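Local coordinates for protein purine phosphoribosyltransferase (Pyrococcus horikoshii, PDB 1VDM) that probably acts as a type I phosphoribosyltransferase, moving the phosphoribosyl group of PRPP onto a purine base, at residues W139-F142 against P143-F147; W8-V11 against D12-I15; P40-R43 against L44-L48. One frame throughout, in Å; residues are numbered along the deposited sequence.

Contact 1. Residues W139-F142 against P143-F147; sequences WIVF and PWEEF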
ATOM      1  N   TRP G 139      43.310  -6.716  12.710  1.00 40.31           N
ATOM      2  CA  TRP G 139      42.345  -7.740  12.345  1.00 39.74           C
ATOM      3  C   TRP G 139      41.081  -6.984  11.922  1.00 38.97           C
ATOM      4  O   TRP G 139      40.646  -6.038  12.599  1.00 37.42           O
ATOM      5  CB  TRP G 139      42.047  -8.670  13.522  1.00 40.68           C
ATOM      6  CG  TRP G 139      40.951  -9.660  13.229  1.00 43.44           C
ATOM      7  CD1 TRP G 139      39.619  -9.512  13.497  1.00 45.31           C
ATOM      8  CD2 TRP G 139      41.087 -10.928  12.575  1.00 43.69           C
ATOM      9  NE1 TRP G 139      38.918 -10.608  13.050  1.00 45.09           N
ATOM     10  CE2 TRP G 139      39.794 -11.493  12.481  1.00 44.25           C
ATOM     11  CE3 TRP G 139      42.176 -11.643  12.056  1.00 43.18           C
ATOM     12  CZ2 TRP G 139      39.559 -12.739  11.893  1.00 43.47           C
ATOM     13  CZ3 TRP G 139      41.941 -12.885  11.470  1.00 44.21           C
ATOM     14  CH2 TRP G 139      40.641 -13.418  11.394  1.00 43.89           C
ATOM     15  N   ILE G 140      40.513  -7.387  10.788  1.00 36.66           N
ATOM     16  CA  ILE G 140      39.318  -6.730  10.274  1.00 35.16           C
ATOM     17  C   ILE G 140      38.020  -7.465  10.587  1.00 32.93           C
ATOM     18  O   ILE G 140      37.864  -8.644  10.257  1.00 31.79           O
ATOM     19  CB  ILE G 140      39.375  -6.556   8.740  1.00 35.02           C
ATOM     20  CG1 ILE G 140      40.706  -5.942   8.325  1.00 35.41           C
ATOM     21  CG2 ILE G 140      38.235  -5.642   8.280  1.00 35.93           C
ATOM     22  CD1 ILE G 140      40.913  -5.942   6.841  1.00 36.22           C
ATOM     23  N   VAL G 141      37.094  -6.760  11.228  1.00 30.37           N
ATOM     24  CA  VAL G 141      35.787  -7.336  11.519  1.00 31.42           C
ATOM     25  C   VAL G 141      34.850  -6.769  10.462  1.00 31.01           C
ATOM     26  O   VAL G 141      34.568  -5.575  10.447  1.00 31.35           O
ATOM     27  CB  VAL G 141      35.251  -6.932  12.907  1.00 30.72           C
ATOM     28  CG1 VAL G 141      33.899  -7.579  13.131  1.00 29.34           C
ATOM     29  CG2 VAL G 141      36.230  -7.350  13.993  1.00 31.50           C
ATOM     30  N   PHE G 142      34.390  -7.628   9.562  1.00 30.23           N
ATOM     31  CA  PHE G 142      33.486  -7.197   8.504  1.00 29.48           C
ATOM     32  C   PHE G 142      32.057  -6.967   9.014  1.00 29.06           C
ATOM     33  O   PHE G 142      31.681  -7.453  10.088  1.00 28.80           O
ATOM     34  CB  PHE G 142      33.506  -8.213   7.362  1.00 30.36           C
ATOM     35  CG  PHE G 142      34.799  -8.240   6.617  1.00 31.32           C
ATOM     36  CD1 PHE G 142      35.731  -9.256   6.838  1.00 31.62           C
ATOM     37  CD2 PHE G 142      35.107  -7.234   5.702  1.00 31.92           C
ATOM     38  CE1 PHE G 142      36.957  -9.271   6.152  1.00 30.99           C
ATOM     39  CE2 PHE G 142      36.332  -7.240   5.013  1.00 30.09           C
ATOM     40  CZ  PHE G 142      37.256  -8.260   5.238  1.00 29.95           C
ATOM     41  N   PRO G 143      31.236  -6.228   8.234  1.00 27.49           N
ATOM     42  CA  PRO G 143      29.848  -5.917   8.602  1.00 26.00           C
ATOM     43  C   PRO G 143      28.979  -7.153   8.809  1.00 28.48           C
ATOM     44  O   PRO G 143      27.988  -7.103   9.530  1.00 28.65           O
ATOM     45  CB  PRO G 143      29.347  -5.077   7.425  1.00 25.62           C
ATOM     46  CG  PRO G 143      30.570  -4.705   6.667  1.00 27.13           C
ATOM     47  CD  PRO G 143      31.489  -5.856   6.832  1.00 25.39           C
ATOM     48  N   TRP G 144      29.351  -8.258   8.172  1.00 29.56           N
ATOM     49  CA  TRP G 144      28.586  -9.499   8.282  1.00 30.29           C
ATOM     50  C   TRP G 144      29.129 -10.493   9.315  1.00 31.05           C
ATOM     51  O   TRP G 144      28.700 -11.647   9.362  1.00 31.02           O
ATOM     52  CB  TRP G 144      28.529 -10.181   6.918  1.00 27.45           C
ATOM     53  CG  TRP G 144      29.853 -10.662   6.435  1.00 26.15           C
ATOM     54  CD1 TRP G 144      30.455 -11.861   6.731  1.00 26.72           C
ATOM     55  CD2 TRP G 144      30.753  -9.967   5.556  1.00 26.24           C
ATOM     56  NE1 TRP G 144      31.681 -11.952   6.083  1.00 26.44           N
ATOM     57  CE2 TRP G 144      31.884 -10.804   5.358  1.00 25.07           C
ATOM     58  CE3 TRP G 144      30.716  -8.723   4.917  1.00 25.41           C
ATOM     59  CZ2 TRP G 144      32.959 -10.433   4.546  1.00 25.84           C
ATOM     60  CZ3 TRP G 144      31.794  -8.354   4.104  1.00 27.70           C
ATOM     61  CH2 TRP G 144      32.896  -9.208   3.930  1.00 28.01           C
ATOM     62  N   GLU G 145      30.082 -10.054  10.130  1.00 32.45           N
ATOM     63  CA  GLU G 145      30.662 -10.932  11.143  1.00 33.42           C
ATOM     64  C   GLU G 145      30.191 -10.608  12.557  1.00 33.18           C
ATOM     65  O   GLU G 145      29.959  -9.453  12.893  1.00 35.34           O
ATOM     66  CB  GLU G 145      32.190 -10.880  11.050  1.00 31.65           C
ATOM     67  CG  GLU G 145      32.731 -11.734   9.912  1.00 35.29           C
ATOM     68  CD  GLU G 145      34.206 -11.492   9.605  1.00 37.33           C
ATOM     69  OE1 GLU G 145      34.786 -12.313   8.857  1.00 38.45           O
ATOM     70  OE2 GLU G 145      34.776 -10.488  10.097  1.00 35.26           O
ATOM     71  N   GLU G 146      30.038 -11.637  13.383  1.00 33.34           N
ATOM     72  CA  GLU G 146      29.604 -11.445  14.771  1.00 34.10           C
ATOM     73  C   GLU G 146      30.822 -11.146  15.670  1.00 34.36           C
ATOM     74  O   GLU G 146      31.964 -11.396  15.276  1.00 35.10           O
ATOM     75  CB  GLU G 146      28.862 -12.696  15.272  1.00 34.59           C
ATOM     76  CG  GLU G 146      27.544 -13.023  14.532  1.00 36.53           C
ATOM     77  CD  GLU G 146      27.740 -13.328  13.048  1.00 40.65           C
ATOM     78  OE1 GLU G 146      28.521 -14.250  12.720  1.00 44.66           O
ATOM     79  OE2 GLU G 146      27.116 -12.647  12.202  1.00 40.37           O
ATOM     80  N   PHE G 147      30.569 -10.599  16.859  1.00 32.62           N
ATOM     81  CA  PHE G 147      31.626 -10.255  17.812  1.00 32.81           C
ATOM     82  C   PHE G 147      31.785 -11.274  18.944  1.00 35.42           C
ATOM     83  O   PHE G 147      30.807 -11.867  19.405  1.00 35.07           O
ATOM     84  CB  PHE G 147      31.340  -8.920  18.505  1.00 31.32           C
ATOM     85  CG  PHE G 147      31.049  -7.778  17.582  1.00 29.64           C
ATOM     86  CD1 PHE G 147      31.493  -7.777  16.268  1.00 29.57           C
ATOM     87  CD2 PHE G 147      30.401  -6.653  18.068  1.00 29.40           C
ATOM     88  CE1 PHE G 147      31.299  -6.670  15.463  1.00 31.96           C
ATOM     89  CE2 PHE G 147      30.205  -5.540  17.267  1.00 28.02           C
ATOM     90  CZ  PHE G 147      30.656  -5.549  15.965  1.00 29.10           C
TER
HETATM   91  O   HOH W   1      36.140 -11.318  12.367  1.00 44.77           O
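F142 drops its CB onto the centre of the W144 six-membered ring, 3.4 Å from the centroid and 3° off the normal, and this is the bump that counts. The phenyl, nearly parallel to the indole at 8°, runs off past its rim. W144 reaches this place because chi1 of 66° holds its CG between the backbone N and the carbonyl carbon, which turns the indole back toward F142, within the type I turn from F142 to E145. E145 N closes the turn on F142 O at 3.1 Å. E145 then stretches back along the F142 ring edge and takes the F142 N-H on OE2 at 2.9 Å, from above the carboxylate plane. A water ties the same OE2 to W139 NE1. Further on, V141 CG1 presses on the edge of the F147 ring, 3.6 Å from CE1. Were W144 an alanine, F142 CB would probably lose the aromatic face it rests on, leaving a gap beside the turn. Strand 139-141 pairs with strand 3-5, F142 packs on V92 of strand 92-93, and P143 leans on helix 8-23 at W8 and V11.

Contact 2. Residues W8-V11 against D12-I15; sequences WWQV and DRAI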
ATOM      1  N   TRP G   8      28.897  -1.388   6.398  1.00 25.26           N
ATOM      2  CA  TRP G   8      28.345  -1.898   5.136  1.00 23.53           C
ATOM      3  C   TRP G   8      28.514  -0.852   4.028  1.00 22.97           C
ATOM      4  O   TRP G   8      28.739  -1.210   2.880  1.00 23.55           O
ATOM      5  CB  TRP G   8      26.858  -2.266   5.273  1.00 21.92           C
ATOM      6  CG  TRP G   8      26.602  -3.655   5.766  1.00 21.26           C
ATOM      7  CD1 TRP G   8      26.063  -4.007   6.971  1.00 22.95           C
ATOM      8  CD2 TRP G   8      26.877  -4.880   5.077  1.00 21.11           C
ATOM      9  NE1 TRP G   8      25.987  -5.373   7.076  1.00 22.91           N
ATOM     10  CE2 TRP G   8      26.479  -5.936   5.930  1.00 22.55           C
ATOM     11  CE3 TRP G   8      27.420  -5.191   3.825  1.00 21.78           C
ATOM     12  CZ2 TRP G   8      26.608  -7.281   5.574  1.00 21.67           C
ATOM     13  CZ3 TRP G   8      27.552  -6.531   3.469  1.00 21.19           C
ATOM     14  CH2 TRP G   8      27.146  -7.561   4.345  1.00 22.30           C
ATOM     15  N   TRP G   9      28.413   0.430   4.379  1.00 21.23           N
ATOM     16  CA  TRP G   9      28.573   1.479   3.379  1.00 23.55           C
ATOM     17  C   TRP G   9      30.027   1.465   2.892  1.00 25.39           C
ATOM     18  O   TRP G   9      30.289   1.713   1.703  1.00 26.21           O
ATOM     19  CB  TRP G   9      28.210   2.861   3.943  1.00 21.57           C
ATOM     20  CG  TRP G   9      28.175   4.002   2.921  1.00 24.54           C
ATOM     21  CD1 TRP G   9      28.484   5.310   3.161  1.00 25.69           C
ATOM     22  CD2 TRP G   9      27.807   3.932   1.524  1.00 22.70           C
ATOM     23  NE1 TRP G   9      28.343   6.055   2.012  1.00 25.37           N
ATOM     24  CE2 TRP G   9      27.931   5.237   0.994  1.00 23.25           C
ATOM     25  CE3 TRP G   9      27.389   2.894   0.675  1.00 23.09           C
ATOM     26  CZ2 TRP G   9      27.657   5.536  -0.348  1.00 20.70           C
ATOM     27  CZ3 TRP G   9      27.122   3.188  -0.654  1.00 21.72           C
ATOM     28  CH2 TRP G   9      27.257   4.505  -1.154  1.00 22.46           C
ATOM     29  N   GLN G  10      30.962   1.163   3.800  1.00 24.04           N
ATOM     30  CA  GLN G  10      32.363   1.077   3.423  1.00 25.68           C
ATOM     31  C   GLN G  10      32.535  -0.087   2.464  1.00 26.90           C
ATOM     32  O   GLN G  10      33.292   0.006   1.500  1.00 26.35           O
ATOM     33  CB  GLN G  10      33.271   0.868   4.646  1.00 26.23           C
ATOM     34  CG  GLN G  10      33.561   2.138   5.441  1.00 28.39           C
ATOM     35  CD  GLN G  10      34.443   1.884   6.649  1.00 28.37           C
ATOM     36  OE1 GLN G  10      34.096   1.087   7.525  1.00 30.38           O
ATOM     37  NE2 GLN G  10      35.593   2.565   6.705  1.00 25.27           N
ATOM     38  N   VAL G  11      31.832  -1.184   2.712  1.00 26.30           N
ATOM     39  CA  VAL G  11      31.951  -2.333   1.826  1.00 27.62           C
ATOM     40  C   VAL G  11      31.268  -2.084   0.472  1.00 29.04           C
ATOM     41  O   VAL G  11      31.767  -2.520  -0.570  1.00 30.20           O
ATOM     42  CB  VAL G  11      31.380  -3.619   2.489  1.00 28.16           C
ATOM     43  CG1 VAL G  11      31.353  -4.764   1.489  1.00 25.32           C
ATOM     44  CG2 VAL G  11      32.249  -4.006   3.678  1.00 24.46           C
ATOM     45  N   ASP G  12      30.139  -1.378   0.478  1.00 28.94           N
ATOM     46  CA  ASP G  12      29.443  -1.084  -0.773  1.00 29.90           C
ATOM     47  C   ASP G  12      30.295  -0.159  -1.650  1.00 29.27           C
ATOM     48  O   ASP G  12      30.509  -0.436  -2.830  1.00 30.42           O
ATOM     49  CB  ASP G  12      28.070  -0.447  -0.511  1.00 31.70           C
ATOM     50  CG  ASP G  12      26.930  -1.460  -0.567  1.00 33.51           C
ATOM     51  OD1 ASP G  12      27.038  -2.457  -1.312  1.00 34.93           O
ATOM     52  OD2 ASP G  12      25.913  -1.247   0.123  1.00 38.47           O
ATOM     53  N   ARG G  13      30.785   0.932  -1.076  1.00 27.04           N
ATOM     54  CA  ARG G  13      31.622   1.851  -1.833  1.00 28.79           C
ATOM     55  C   ARG G  13      32.892   1.175  -2.363  1.00 30.12           C
ATOM     56  O   ARG G  13      33.349   1.465  -3.476  1.00 30.25           O
ATOM     57  CB  ARG G  13      32.005   3.051  -0.978  1.00 26.62           C
ATOM     58  CG  ARG G  13      30.887   4.028  -0.783  1.00 26.37           C
ATOM     59  CD  ARG G  13      31.380   5.216  -0.003  1.00 28.05           C
ATOM     60  NE  ARG G  13      31.411   4.971   1.434  1.00 27.99           N
ATOM     61  CZ  ARG G  13      31.826   5.861   2.325  1.00 29.44           C
ATOM     62  NH1 ARG G  13      32.259   7.052   1.931  1.00 29.47           N
ATOM     63  NH2 ARG G  13      31.761   5.581   3.614  1.00 29.81           N
ATOM     64  N   ALA G  14      33.453   0.271  -1.566  1.00 31.68           N
ATOM     65  CA  ALA G  14      34.656  -0.443  -1.961  1.00 32.14           C
ATOM     66  C   ALA G  14      34.346  -1.360  -3.129  1.00 33.40           C
ATOM     67  O   ALA G  14      35.139  -1.480  -4.063  1.00 33.20           O
ATOM     68  CB  ALA G  14      35.194  -1.259  -0.792  1.00 30.49           C
ATOM     69  N   ILE G  15      33.194  -2.021  -3.066  1.00 34.81           N
ATOM     70  CA  ILE G  15      32.788  -2.929  -4.129  1.00 34.78           C
ATOM     71  C   ILE G  15      32.503  -2.165  -5.417  1.00 36.60           C
ATOM     72  O   ILE G  15      32.826  -2.641  -6.500  1.00 37.24           O
ATOM     73  CB  ILE G  15      31.532  -3.725  -3.734  1.00 35.97           C
ATOM     74  CG1 ILE G  15      31.880  -4.734  -2.646  1.00 33.42           C
ATOM     75  CG2 ILE G  15      30.957  -4.447  -4.952  1.00 35.09           C
ATOM     76  CD1 ILE G  15      30.689  -5.536  -2.182  1.00 35.31           C
TER
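R13 lies flat across W9, one helical turn further on, and most of its side chain runs over a single face of the indole. CG comes first, 3.5 Å from the centroid of the six-membered ring and almost on its normal. The guanidinium follows over the five-membered ring as a cation-pi stack, CZ 3.8 Å from that centroid, with the planes 15° apart. Two torsions set this up: W9 has CG anti to its backbone N (chi1 -173°), and R13 bends at chi3 (-82°) to lay its head along the ring. W9 O meets the guanidinium at its edge and accepts a weak bond from R13 NE, 3.5 Å long. The same oxygen takes the helical bond from R13 N at 2.9 Å. D12 adds its CB, 3.6 Å from W9 CE3, while on another side of the helix V11 CG1 touches I15 CD1 at 3.8 Å.

The next shell belongs largely to other chains. W9 NE1 and R13 NH1 bond to P143 O and E145 O of one neighbouring subunit, which should help pin both layers of the stack. D12 OD1 forms a salt bridge with R43 of its own chain, and D12 OD2 accepts from W8 NE1 of another neighbouring subunit, where the two W8 rings also stack. This is an i to i+4 arginine-tryptophan stack on the opening turns of an alpha-helix, here built into a subunit interface of a type I phosphoribosyltransferase.

Contact 3. Residues P40-R43 against L44-L48; sequences PAVR and LSHIL
R43 and I47 meet one helical turn apart, and the arginine is the side chain to follow. Its CB leaves the helix with CG anti to the carbonyl carbon and packs beside I15 of helix 8-23. CG and CD carry the chain onward with bends at chi2 (-122°) and chi3 (52°), which bring the head round to I47. NE comes within 4.0 Å of I47 CD1, at the margin of contact. CZ is nearer, 3.6 Å from I47 CD1, and that methyl lies over one face of the guanidinium. NH2 also rests against the isoleucine stem, 3.3 Å from I47 CG1, while NH1 goes on to the carboxylate of D12.

In the backbone, I47 N bonds R43 O at 2.9 Å, nearly straight at 177°. V42 and H46 repeat the i to i+4 spacing and run alongside each other, with V42 CG1 at the imidazole edge, 3.8 Å from H46 CD2. L44 CG comes 3.2 Å from P40 O, the carbonyl that its own N-H also bonds. S45 OG reaches I51 O beyond the helix end. P40, A41 and L44 pack on V89 of strand 85-90, while A41, V42 and S45 meet L53. Helix 38-47 connects the adjacent parallel strands 29-33 and 53-61, a beta-alpha-beta crossover, as in the phosphoribosyltransferase core.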
ATOM      1  N   PRO G  40      31.341  -9.802  -1.406  1.00 37.31           N
ATOM      2  CA  PRO G  40      31.747  -8.983  -2.554  1.00 38.02           C
ATOM      3  C   PRO G  40      31.481  -9.720  -3.876  1.00 38.05           C
ATOM      4  O   PRO G  40      31.131  -9.099  -4.881  1.00 38.22           O
ATOM      5  CB  PRO G  40      33.246  -8.766  -2.325  1.00 37.47           C
ATOM      6  CG  PRO G  40      33.423  -8.976  -0.849  1.00 37.51           C
ATOM      7  CD  PRO G  40      32.507 -10.137  -0.572  1.00 36.78           C
ATOM      8  N   ALA G  41      31.647 -11.042  -3.854  1.00 38.26           N
ATOM      9  CA  ALA G  41      31.445 -11.880  -5.031  1.00 38.54           C
ATOM     10  C   ALA G  41      30.037 -11.759  -5.608  1.00 38.46           C
ATOM     11  O   ALA G  41      29.873 -11.464  -6.790  1.00 38.38           O
ATOM     12  CB  ALA G  41      31.741 -13.332  -4.693  1.00 38.85           C
ATOM     13  N   VAL G  42      29.029 -11.997  -4.774  1.00 38.42           N
ATOM     14  CA  VAL G  42      27.639 -11.905  -5.205  1.00 37.93           C
ATOM     15  C   VAL G  42      27.357 -10.513  -5.766  1.00 38.95           C
ATOM     16  O   VAL G  42      26.810 -10.385  -6.855  1.00 39.62           O
ATOM     17  CB  VAL G  42      26.656 -12.209  -4.032  1.00 37.78           C
ATOM     18  CG1 VAL G  42      25.256 -11.725  -4.365  1.00 35.35           C
ATOM     19  CG2 VAL G  42      26.621 -13.702  -3.777  1.00 34.99           C
ATOM     20  N   ARG G  43      27.737  -9.481  -5.021  1.00 37.70           N
ATOM     21  CA  ARG G  43      27.528  -8.113  -5.460  1.00 38.40           C
ATOM     22  C   ARG G  43      28.203  -7.840  -6.809  1.00 39.68           C
ATOM     23  O   ARG G  43      27.592  -7.239  -7.698  1.00 39.11           O
ATOM     24  CB  ARG G  43      28.032  -7.134  -4.400  1.00 37.76           C
ATOM     25  CG  ARG G  43      27.062  -6.926  -3.244  1.00 39.21           C
ATOM     26  CD  ARG G  43      26.696  -5.452  -3.121  1.00 38.29           C
ATOM     27  NE  ARG G  43      26.243  -4.937  -4.413  1.00 39.36           N
ATOM     28  CZ  ARG G  43      26.187  -3.652  -4.731  1.00 37.48           C
ATOM     29  NH1 ARG G  43      26.552  -2.735  -3.849  1.00 39.73           N
ATOM     30  NH2 ARG G  43      25.784  -3.286  -5.940  1.00 39.84           N
ATOM     31  N   LEU G  44      29.447  -8.290  -6.972  1.00 40.87           N
ATOM     32  CA  LEU G  44      30.155  -8.083  -8.234  1.00 42.29           C
ATOM     33  C   LEU G  44      29.503  -8.873  -9.376  1.00 43.07           C
ATOM     34  O   LEU G  44      29.534  -8.450 -10.535  1.00 43.69           O
ATOM     35  CB  LEU G  44      31.632  -8.479  -8.099  1.00 41.52           C
ATOM     36  CG  LEU G  44      32.544  -7.525  -7.319  1.00 41.80           C
ATOM     37  CD1 LEU G  44      33.925  -8.162  -7.152  1.00 39.48           C
ATOM     38  CD2 LEU G  44      32.658  -6.187  -8.040  1.00 38.84           C
ATOM     39  N   SER G  45      28.918 -10.021  -9.050  1.00 43.83           N
ATOM     40  CA  SER G  45      28.249 -10.830 -10.065  1.00 45.85           C
ATOM     41  C   SER G  45      27.089 -10.030 -10.667  1.00 47.32           C
ATOM     42  O   SER G  45      26.862 -10.067 -11.874  1.00 48.02           O
ATOM     43  CB  SER G  45      27.708 -12.120  -9.456  1.00 45.70           C
ATOM     44  OG  SER G  45      27.064 -12.898 -10.447  1.00 46.66           O
ATOM     45  N   HIS G  46      26.367  -9.312  -9.811  1.00 47.60           N
ATOM     46  CA  HIS G  46      25.238  -8.484 -10.223  1.00 47.92           C
ATOM     47  C   HIS G  46      25.709  -7.222 -10.952  1.00 48.51           C
ATOM     48  O   HIS G  46      25.293  -6.962 -12.077  1.00 49.85           O
ATOM     49  CB  HIS G  46      24.404  -8.080  -8.997  1.00 48.00           C
ATOM     50  CG  HIS G  46      23.569  -9.189  -8.433  1.00 47.62           C
ATOM     51  ND1 HIS G  46      22.384  -9.596  -9.009  1.00 48.58           N
ATOM     52  CD2 HIS G  46      23.745  -9.975  -7.343  1.00 47.97           C
ATOM     53  CE1 HIS G  46      21.867 -10.584  -8.298  1.00 48.18           C
ATOM     54  NE2 HIS G  46      22.672 -10.832  -7.283  1.00 47.74           N
ATOM     55  N   ILE G  47      26.587  -6.452 -10.307  1.00 48.69           N
ATOM     56  CA  ILE G  47      27.115  -5.207 -10.864  1.00 46.91           C
ATOM     57  C   ILE G  47      27.805  -5.331 -12.223  1.00 49.15           C
ATOM     58  O   ILE G  47      27.852  -4.368 -12.984  1.00 50.52           O
ATOM     59  CB  ILE G  47      28.118  -4.543  -9.899  1.00 44.29           C
ATOM     60  CG1 ILE G  47      27.485  -4.356  -8.523  1.00 43.19           C
ATOM     61  CG2 ILE G  47      28.537  -3.186 -10.442  1.00 44.84           C
ATOM     62  CD1 ILE G  47      28.393  -3.664  -7.527  1.00 42.03           C
ATOM     63  N   LEU G  48      28.342  -6.503 -12.532  1.00 50.23           N
ATOM     64  CA  LEU G  48      29.035  -6.685 -13.800  1.00 52.29           C
ATOM     65  C   LEU G  48      28.227  -7.404 -14.884  1.00 54.55           C
ATOM     66  O   LEU G  48      28.802  -8.052 -15.763  1.00 56.36           O
ATOM     67  CB  LEU G  48      30.351  -7.430 -13.566  1.00 50.70           C
ATOM     68  CG  LEU G  48      31.401  -6.713 -12.712  1.00 49.49           C
ATOM     69  CD1 LEU G  48      32.583  -7.640 -12.504  1.00 48.99           C
ATOM     70  CD2 LEU G  48      31.847  -5.427 -13.389  1.00 48.53           C
TER

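In the fold
Contact 2 stands between the other two. Its centre lies about 14 Å from that of contact 1, where P143 CB packs 3.3 Å from W8 CE2, and about 12 Å from that of contact 3, where the salt bridge between D12 OD1 and R43 NH1 measures 2.6 Å. I15 adds to that second joint, CD1 being 3.6 Å from P40 CA. Contacts 1 and 3 do not touch, their nearest atoms about 5 Å apart, yet E146 of contact 1 forms a salt bridge with R43 of a neighbouring subunit. F142 also packs on D91, just after strand 85-90, where type I phosphoribosyltransferases carry their PRPP-binding motif, so contact 1 probably borders the active site.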